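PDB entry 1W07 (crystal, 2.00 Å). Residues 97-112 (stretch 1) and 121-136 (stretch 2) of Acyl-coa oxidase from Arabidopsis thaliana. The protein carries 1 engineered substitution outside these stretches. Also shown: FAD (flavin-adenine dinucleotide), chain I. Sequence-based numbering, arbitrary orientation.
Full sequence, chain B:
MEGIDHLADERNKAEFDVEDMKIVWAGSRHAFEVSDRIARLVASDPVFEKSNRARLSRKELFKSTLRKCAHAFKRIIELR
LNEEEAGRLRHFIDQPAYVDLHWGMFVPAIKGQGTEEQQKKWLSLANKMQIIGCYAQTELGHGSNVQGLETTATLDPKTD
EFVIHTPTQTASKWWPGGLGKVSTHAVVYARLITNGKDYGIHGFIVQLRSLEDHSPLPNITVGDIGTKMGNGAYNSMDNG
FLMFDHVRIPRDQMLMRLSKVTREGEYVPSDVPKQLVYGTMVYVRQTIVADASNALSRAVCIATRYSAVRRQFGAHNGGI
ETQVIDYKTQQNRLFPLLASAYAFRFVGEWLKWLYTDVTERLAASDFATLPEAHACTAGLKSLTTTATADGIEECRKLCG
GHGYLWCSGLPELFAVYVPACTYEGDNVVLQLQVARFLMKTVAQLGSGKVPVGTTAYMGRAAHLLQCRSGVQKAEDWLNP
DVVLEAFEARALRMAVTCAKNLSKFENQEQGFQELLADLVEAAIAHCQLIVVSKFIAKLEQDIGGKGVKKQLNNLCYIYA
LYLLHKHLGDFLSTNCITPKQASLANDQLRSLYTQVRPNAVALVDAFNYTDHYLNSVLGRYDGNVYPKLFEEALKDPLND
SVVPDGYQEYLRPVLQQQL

Stretch 1 (97-112) AYVDLHWGMFVPAIKG
Stretch 2 121-136: KWLSLANKMQIIGCYA

How do the two backbones run? Residues 98-112 form a helix, with a pi-type turn at 102-106 and a kink at Pro-108, whose N lacks a hydrogen. Helix 121-128 packs against it at 161°, nearly antiparallel, with axes 10.0 Å apart; Met-129 (phi/psi 70/30) then breaks the helix, and the chain extends into a strand ending at 136, crossing the first helix at 72° and 6.4 Å. CA atoms of His-102 and Gly-133 lie 5.2 Å apart, those of Val-107 and Leu-123 6.8 Å.

Which hydrogen bonds join them? His-102 (chi1 t, chi2 75°) uses both ring nitrogens: Gly-133 N donates to its ND1 (3.1 Å, 174°), and its NE2 donates to Ala-126 O (2.9 Å). A water bridges Tyr-98 O and Gly-133 O, donating to both. FAD N3 donates to the backbone Tyr-135 O (2.8 Å).

How do the aromatic rings pack? Gly-133 CA sits 3.4 Å from the Phe-106 (t) ring centroid, over its face; a CB there would clash with Phe-106 CG. Met-105 (chi1 m, chi2 m, chi3 -92°) CE lies 4.0 Å from the Tyr-135 (chi1 t) ring centroid, over its face.

What fills the helix pair? Apolar contacts do: Leu-123 (mt) CD2 meets Val-107 (t) CG1 at 3.8 Å and Ile-110 (mt) CB at 4.0 Å, reaching two residues about one helical turn apart.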

# COMPACT_ATOMS: atom_id res chain seq x y z
N ALA B 97 -7.08 -18.87 9.54
CA ALA B 97 -7.19 -20.32 9.47
C ALA B 97 -8.62 -20.74 9.14
O ALA B 97 -9.56 -19.96 9.30
CB ALA B 97 -6.76 -20.93 10.81
N TYR B 98 -8.77 -21.98 8.70
CA TYR B 98 -10.06 -22.52 8.31
C TYR B 98 -11.13 -22.30 9.37
O TYR B 98 -12.31 -22.13 9.05
CB TYR B 98 -9.93 -24.01 8.02
CG TYR B 98 -9.67 -24.85 9.25
CD1 TYR B 98 -10.72 -25.39 9.98
CD2 TYR B 98 -8.37 -25.10 9.68
CE1 TYR B 98 -10.49 -26.18 11.10
CE2 TYR B 98 -8.12 -25.88 10.80
CZ TYR B 98 -9.18 -26.42 11.50
OH TYR B 98 -8.93 -27.22 12.59
N VAL B 99 -10.71 -22.31 10.63
CA VAL B 99 -11.62 -22.12 11.74
C VAL B 99 -12.41 -20.82 11.61
O VAL B 99 -13.57 -20.76 12.02
CB VAL B 99 -10.85 -22.11 13.09
CG1 VAL B 99 -11.77 -21.72 14.22
CG2 VAL B 99 -10.25 -23.49 13.37
N ASP B 100 -11.80 -19.79 11.04
CA ASP B 100 -12.49 -18.52 10.91
C ASP B 100 -13.71 -18.63 10.00
O ASP B 100 -14.75 -18.01 10.27
CB ASP B 100 -11.54 -17.43 10.36
CG ASP B 100 -10.25 -17.32 11.15
OD1 ASP B 100 -10.26 -17.53 12.38
OD2 ASP B 100 -9.20 -17.01 10.53
N LEU B 101 -13.59 -19.40 8.93
CA LEU B 101 -14.70 -19.56 7.99
C LEU B 101 -15.75 -20.52 8.51
O LEU B 101 -16.94 -20.35 8.25
CB LEU B 101 -14.19 -20.02 6.62
CG LEU B 101 -13.56 -18.96 5.72
CD1 LEU B 101 -14.55 -17.82 5.51
CD2 LEU B 101 -12.27 -18.42 6.32
N HIS B 102 -15.31 -21.54 9.24
CA HIS B 102 -16.22 -22.51 9.82
C HIS B 102 -17.22 -21.80 10.74
O HIS B 102 -18.43 -21.94 10.58
CB HIS B 102 -15.44 -23.53 10.63
CG HIS B 102 -16.29 -24.56 11.30
ND1 HIS B 102 -16.88 -25.60 10.61
CD2 HIS B 102 -16.68 -24.69 12.59
CE1 HIS B 102 -17.58 -26.34 11.45
NE2 HIS B 102 -17.48 -25.81 12.66
N TRP B 103 -16.70 -21.03 11.70
CA TRP B 103 -17.52 -20.29 12.66
C TRP B 103 -18.09 -18.98 12.10
O TRP B 103 -19.18 -18.56 12.48
CB TRP B 103 -16.71 -19.96 13.91
CG TRP B 103 -16.28 -21.15 14.73
CD1 TRP B 103 -15.03 -21.40 15.22
CD2 TRP B 103 -17.11 -22.23 15.18
NE1 TRP B 103 -15.02 -22.57 15.94
CE2 TRP B 103 -16.29 -23.10 15.93
CE3 TRP B 103 -18.46 -22.55 15.01
CZ2 TRP B 103 -16.78 -24.27 16.53
CZ3 TRP B 103 -18.95 -23.72 15.60
CH2 TRP B 103 -18.11 -24.56 16.35
N GLY B 104 -17.35 -18.34 11.21
CA GLY B 104 -17.79 -17.07 10.67
C GLY B 104 -18.71 -17.07 9.46
O GLY B 104 -19.42 -16.09 9.24
N MET B 105 -18.71 -18.15 8.69
CA MET B 105 -19.54 -18.22 7.49
C MET B 105 -20.37 -19.50 7.34
O MET B 105 -21.58 -19.45 7.12
CB MET B 105 -18.67 -18.05 6.25
CG MET B 105 -17.98 -16.69 6.15
SD MET B 105 -19.11 -15.28 6.07
CE MET B 105 -19.30 -15.10 4.26
N PHE B 106 -19.71 -20.65 7.45
CA PHE B 106 -20.38 -21.93 7.31
C PHE B 106 -21.54 -22.05 8.28
O PHE B 106 -22.67 -22.34 7.88
CB PHE B 106 -19.38 -23.06 7.53
CG PHE B 106 -19.97 -24.43 7.38
CD1 PHE B 106 -20.44 -24.86 6.14
CD2 PHE B 106 -20.05 -25.30 8.46
CE1 PHE B 106 -20.97 -26.12 5.97
CE2 PHE B 106 -20.59 -26.58 8.31
CZ PHE B 106 -21.05 -26.99 7.06
N VAL B 107 -21.28 -21.82 9.57
CA VAL B 107 -22.33 -21.92 10.58
C VAL B 107 -23.42 -20.87 10.40
O VAL B 107 -24.61 -21.21 10.36
CB VAL B 107 -21.73 -21.81 12.00
CG1 VAL B 107 -22.83 -21.57 13.03
CG2 VAL B 107 -20.99 -23.09 12.33
N PRO B 108 -23.05 -19.59 10.28
CA PRO B 108 -24.04 -18.53 10.09
C PRO B 108 -24.94 -18.79 8.88
O PRO B 108 -26.12 -18.41 8.88
CB PRO B 108 -23.18 -17.29 9.92
CG PRO B 108 -22.01 -17.58 10.83
CD PRO B 108 -21.71 -19.02 10.52
N ALA B 109 -24.38 -19.42 7.85
CA ALA B 109 -25.14 -19.71 6.63
C ALA B 109 -26.23 -20.74 6.88
O ALA B 109 -27.37 -20.55 6.44
CB ALA B 109 -24.20 -20.21 5.53
N ILE B 110 -25.88 -21.82 7.56
CA ILE B 110 -26.83 -22.87 7.88
C ILE B 110 -27.91 -22.36 8.83
O ILE B 110 -29.07 -22.76 8.72
CB ILE B 110 -26.14 -24.08 8.53
CG1 ILE B 110 -25.00 -24.56 7.64
CG2 ILE B 110 -27.14 -25.21 8.74
CD1 ILE B 110 -24.12 -25.58 8.30
N LYS B 111 -27.54 -21.48 9.76
CA LYS B 111 -28.48 -20.90 10.72
C LYS B 111 -29.52 -19.98 10.06
O LYS B 111 -30.71 -20.04 10.37
CB LYS B 111 -27.76 -20.08 11.79
CG LYS B 111 -27.06 -20.91 12.86
CD LYS B 111 -26.47 -20.01 13.94
CE LYS B 111 -25.73 -20.83 15.00
NZ LYS B 111 -25.07 -19.98 16.04
N GLY B 112 -29.07 -19.13 9.15
CA GLY B 112 -30.00 -18.22 8.50
C GLY B 112 -30.70 -18.74 7.26
O GLY B 112 -31.73 -18.19 6.87
N LYS B 121 -29.62 -30.62 12.78
CA LYS B 121 -28.90 -31.79 12.32
C LYS B 121 -27.46 -31.44 11.93
O LYS B 121 -26.51 -32.11 12.33
CB LYS B 121 -29.60 -32.41 11.12
CG LYS B 121 -29.01 -33.73 10.70
CD LYS B 121 -28.38 -33.70 9.32
CE LYS B 121 -27.73 -35.05 9.03
NZ LYS B 121 -26.96 -35.09 7.76
N TRP B 122 -27.29 -30.37 11.16
CA TRP B 122 -25.97 -29.96 10.73
C TRP B 122 -25.18 -29.13 11.74
O TRP B 122 -23.98 -29.33 11.89
CB TRP B 122 -26.06 -29.23 9.39
CG TRP B 122 -26.50 -30.12 8.28
CD1 TRP B 122 -27.76 -30.21 7.75
CD2 TRP B 122 -25.70 -31.07 7.56
NE1 TRP B 122 -27.79 -31.14 6.76
CE2 TRP B 122 -26.55 -31.69 6.62
CE3 TRP B 122 -24.36 -31.45 7.63
CZ2 TRP B 122 -26.09 -32.68 5.73
CZ3 TRP B 122 -23.90 -32.44 6.76
CH2 TRP B 122 -24.76 -33.03 5.82
N LEU B 123 -25.86 -28.19 12.40
CA LEU B 123 -25.21 -27.35 13.40
C LEU B 123 -24.73 -28.19 14.58
O LEU B 123 -23.77 -27.83 15.26
CB LEU B 123 -26.17 -26.26 13.90
CG LEU B 123 -26.59 -25.17 12.90
CD1 LEU B 123 -27.60 -24.24 13.56
CD2 LEU B 123 -25.37 -24.40 12.43
N SER B 124 -25.40 -29.31 14.82
CA SER B 124 -24.98 -30.18 15.92
C SER B 124 -23.61 -30.75 15.56
O SER B 124 -22.73 -30.86 16.41
CB SER B 124 -25.99 -31.32 16.12
OG SER B 124 -25.96 -32.21 15.02
N LEU B 125 -23.44 -31.10 14.29
CA LEU B 125 -22.17 -31.63 13.79
C LEU B 125 -21.11 -30.53 13.74
O LEU B 125 -19.99 -30.71 14.21
CB LEU B 125 -22.36 -32.21 12.38
CG LEU B 125 -23.28 -33.41 12.26
CD1 LEU B 125 -23.39 -33.80 10.79
CD2 LEU B 125 -22.76 -34.58 13.10
N ALA B 126 -21.48 -29.38 13.18
CA ALA B 126 -20.56 -28.25 13.04
C ALA B 126 -20.12 -27.69 14.39
O ALA B 126 -18.94 -27.40 14.60
CB ALA B 126 -21.22 -27.14 12.21
N ASN B 127 -21.07 -27.53 15.31
CA ASN B 127 -20.73 -27.00 16.62
C ASN B 127 -19.81 -27.92 17.40
O ASN B 127 -19.03 -27.45 18.22
CB ASN B 127 -21.99 -26.71 17.42
CG ASN B 127 -22.78 -25.56 16.84
OD1 ASN B 127 -22.21 -24.64 16.24
ND2 ASN B 127 -24.09 -25.58 17.02
N LYS B 128 -19.89 -29.22 17.14
CA LYS B 128 -19.03 -30.18 17.83
C LYS B 128 -17.79 -30.43 16.98
O LYS B 128 -16.83 -31.08 17.41
CB LYS B 128 -19.78 -31.49 18.06
N MET B 129 -17.81 -29.91 15.76
CA MET B 129 -16.70 -30.05 14.83
C MET B 129 -16.54 -31.48 14.31
O MET B 129 -15.42 -31.90 14.00
CB MET B 129 -15.39 -29.60 15.49
CG MET B 129 -15.42 -28.19 16.09
SD MET B 129 -14.94 -26.88 14.93
CE MET B 129 -13.45 -27.53 14.32
N GLN B 130 -17.64 -32.23 14.23
CA GLN B 130 -17.60 -33.59 13.71
C GLN B 130 -17.44 -33.45 12.20
O GLN B 130 -17.20 -34.42 11.47
CB GLN B 130 -18.89 -34.35 14.04
CG GLN B 130 -19.17 -34.47 15.53
CD GLN B 130 -20.40 -35.29 15.82
OE1 GLN B 130 -20.44 -36.49 15.58
NE2 GLN B 130 -21.44 -34.63 16.34
N ILE B 131 -17.59 -32.21 11.74
CA ILE B 131 -17.41 -31.85 10.34
C ILE B 131 -16.81 -30.44 10.33
O ILE B 131 -16.97 -29.69 11.30
CB ILE B 131 -18.73 -31.82 9.55
CG1 ILE B 131 -19.64 -30.72 10.09
CG2 ILE B 131 -19.42 -33.18 9.64
CD1 ILE B 131 -20.83 -30.43 9.21
N ILE B 132 -16.12 -30.09 9.25
CA ILE B 132 -15.51 -28.78 9.12
C ILE B 132 -16.00 -28.21 7.79
O ILE B 132 -15.78 -28.80 6.73
CB ILE B 132 -13.95 -28.87 9.14
CG1 ILE B 132 -13.49 -29.35 10.52
CG2 ILE B 132 -13.33 -27.51 8.85
CD1 ILE B 132 -11.99 -29.59 10.62
N GLY B 133 -16.68 -27.07 7.86
CA GLY B 133 -17.22 -26.48 6.65
C GLY B 133 -16.63 -25.16 6.23
O GLY B 133 -15.97 -24.47 7.02
N CYS B 134 -16.86 -24.81 4.98
CA CYS B 134 -16.36 -23.56 4.41
C CYS B 134 -17.50 -22.95 3.59
O CYS B 134 -18.52 -23.59 3.37
CB CYS B 134 -15.14 -23.84 3.53
SG CYS B 134 -15.38 -25.05 2.20
N TYR B 135 -17.30 -21.71 3.15
CA TYR B 135 -18.30 -20.96 2.37
C TYR B 135 -17.84 -20.91 0.91
O TYR B 135 -17.02 -20.07 0.55
CB TYR B 135 -18.40 -19.54 2.93
CG TYR B 135 -19.61 -18.76 2.49
CD1 TYR B 135 -20.85 -18.97 3.08
CD2 TYR B 135 -19.52 -17.81 1.46
CE1 TYR B 135 -21.97 -18.27 2.66
CE2 TYR B 135 -20.64 -17.11 1.04
CZ TYR B 135 -21.86 -17.35 1.65
OH TYR B 135 -22.98 -16.68 1.21
N ALA B 136 -18.37 -21.80 0.08
CA ALA B 136 -17.97 -21.85 -1.32
C ALA B 136 -18.92 -21.13 -2.26
O ALA B 136 -19.83 -21.73 -2.85
CB ALA B 136 -17.78 -23.30 -1.76
PA FAD I . -14.50 -7.68 -9.30
O1A FAD I . -15.83 -7.48 -8.68
O2A FAD I . -14.43 -8.48 -10.55
O5B FAD I . -13.84 -6.23 -9.55
C5B FAD I . -12.59 -6.10 -10.23
C4B FAD I . -12.38 -4.64 -10.65
O4B FAD I . -13.50 -4.26 -11.47
C3B FAD I . -12.39 -3.71 -9.44
O3B FAD I . -11.64 -2.53 -9.74
C2B FAD I . -13.87 -3.39 -9.30
O2B FAD I . -14.04 -2.10 -8.70
C1B FAD I . -14.28 -3.28 -10.77
N9A FAD I . -15.73 -3.52 -10.94
C8A FAD I . -16.34 -4.71 -10.91
N7A FAD I . -17.65 -4.54 -11.10
C5A FAD I . -17.88 -3.24 -11.25
C6A FAD I . -19.02 -2.48 -11.48
N6A FAD I . -20.22 -3.04 -11.51
N1A FAD I . -18.88 -1.10 -11.63
C2A FAD I . -17.62 -0.51 -11.54
N3A FAD I . -16.56 -1.26 -11.30
C4A FAD I . -16.65 -2.59 -11.16
N1 FAD I . -15.30 -16.00 -1.51
C2 FAD I . -16.09 -17.03 -0.96
O2 FAD I . -17.11 -17.39 -1.54
N3 FAD I . -15.69 -17.64 0.24
C4 FAD I . -14.51 -17.23 0.88
O4 FAD I . -14.19 -17.75 1.95
C4X FAD I . -13.72 -16.22 0.32
N5 FAD I . -12.50 -15.86 0.90
C5X FAD I . -11.70 -14.86 0.34
C6 FAD I . -10.44 -14.60 0.87
C7 FAD I . -9.59 -13.69 0.25
C7M FAD I . -8.21 -13.44 0.86
C8 FAD I . -10.01 -13.04 -0.92
C8M FAD I . -9.09 -12.04 -1.63
C9 FAD I . -11.27 -13.30 -1.44
C9A FAD I . -12.12 -14.21 -0.82
N10 FAD I . -13.37 -14.54 -1.38
C10 FAD I . -14.12 -15.61 -0.86
C1' FAD I . -13.87 -13.85 -2.59
C2' FAD I . -14.40 -12.46 -2.22
O2' FAD I . -15.38 -12.57 -1.19
C3' FAD I . -14.99 -11.68 -3.40
O3' FAD I . -16.06 -12.43 -3.99
C4' FAD I . -13.96 -11.36 -4.48
O4' FAD I . -12.67 -11.11 -3.91
C5' FAD I . -14.42 -10.13 -5.27
O5' FAD I . -13.40 -9.70 -6.16
P FAD I . -13.58 -9.85 -7.75
O1P FAD I . -12.40 -10.59 -8.25
O2P FAD I . -14.93 -10.38 -8.03
O3P FAD I . -13.49 -8.32 -8.23
O HOH W 1 -13.13 -24.04 7.15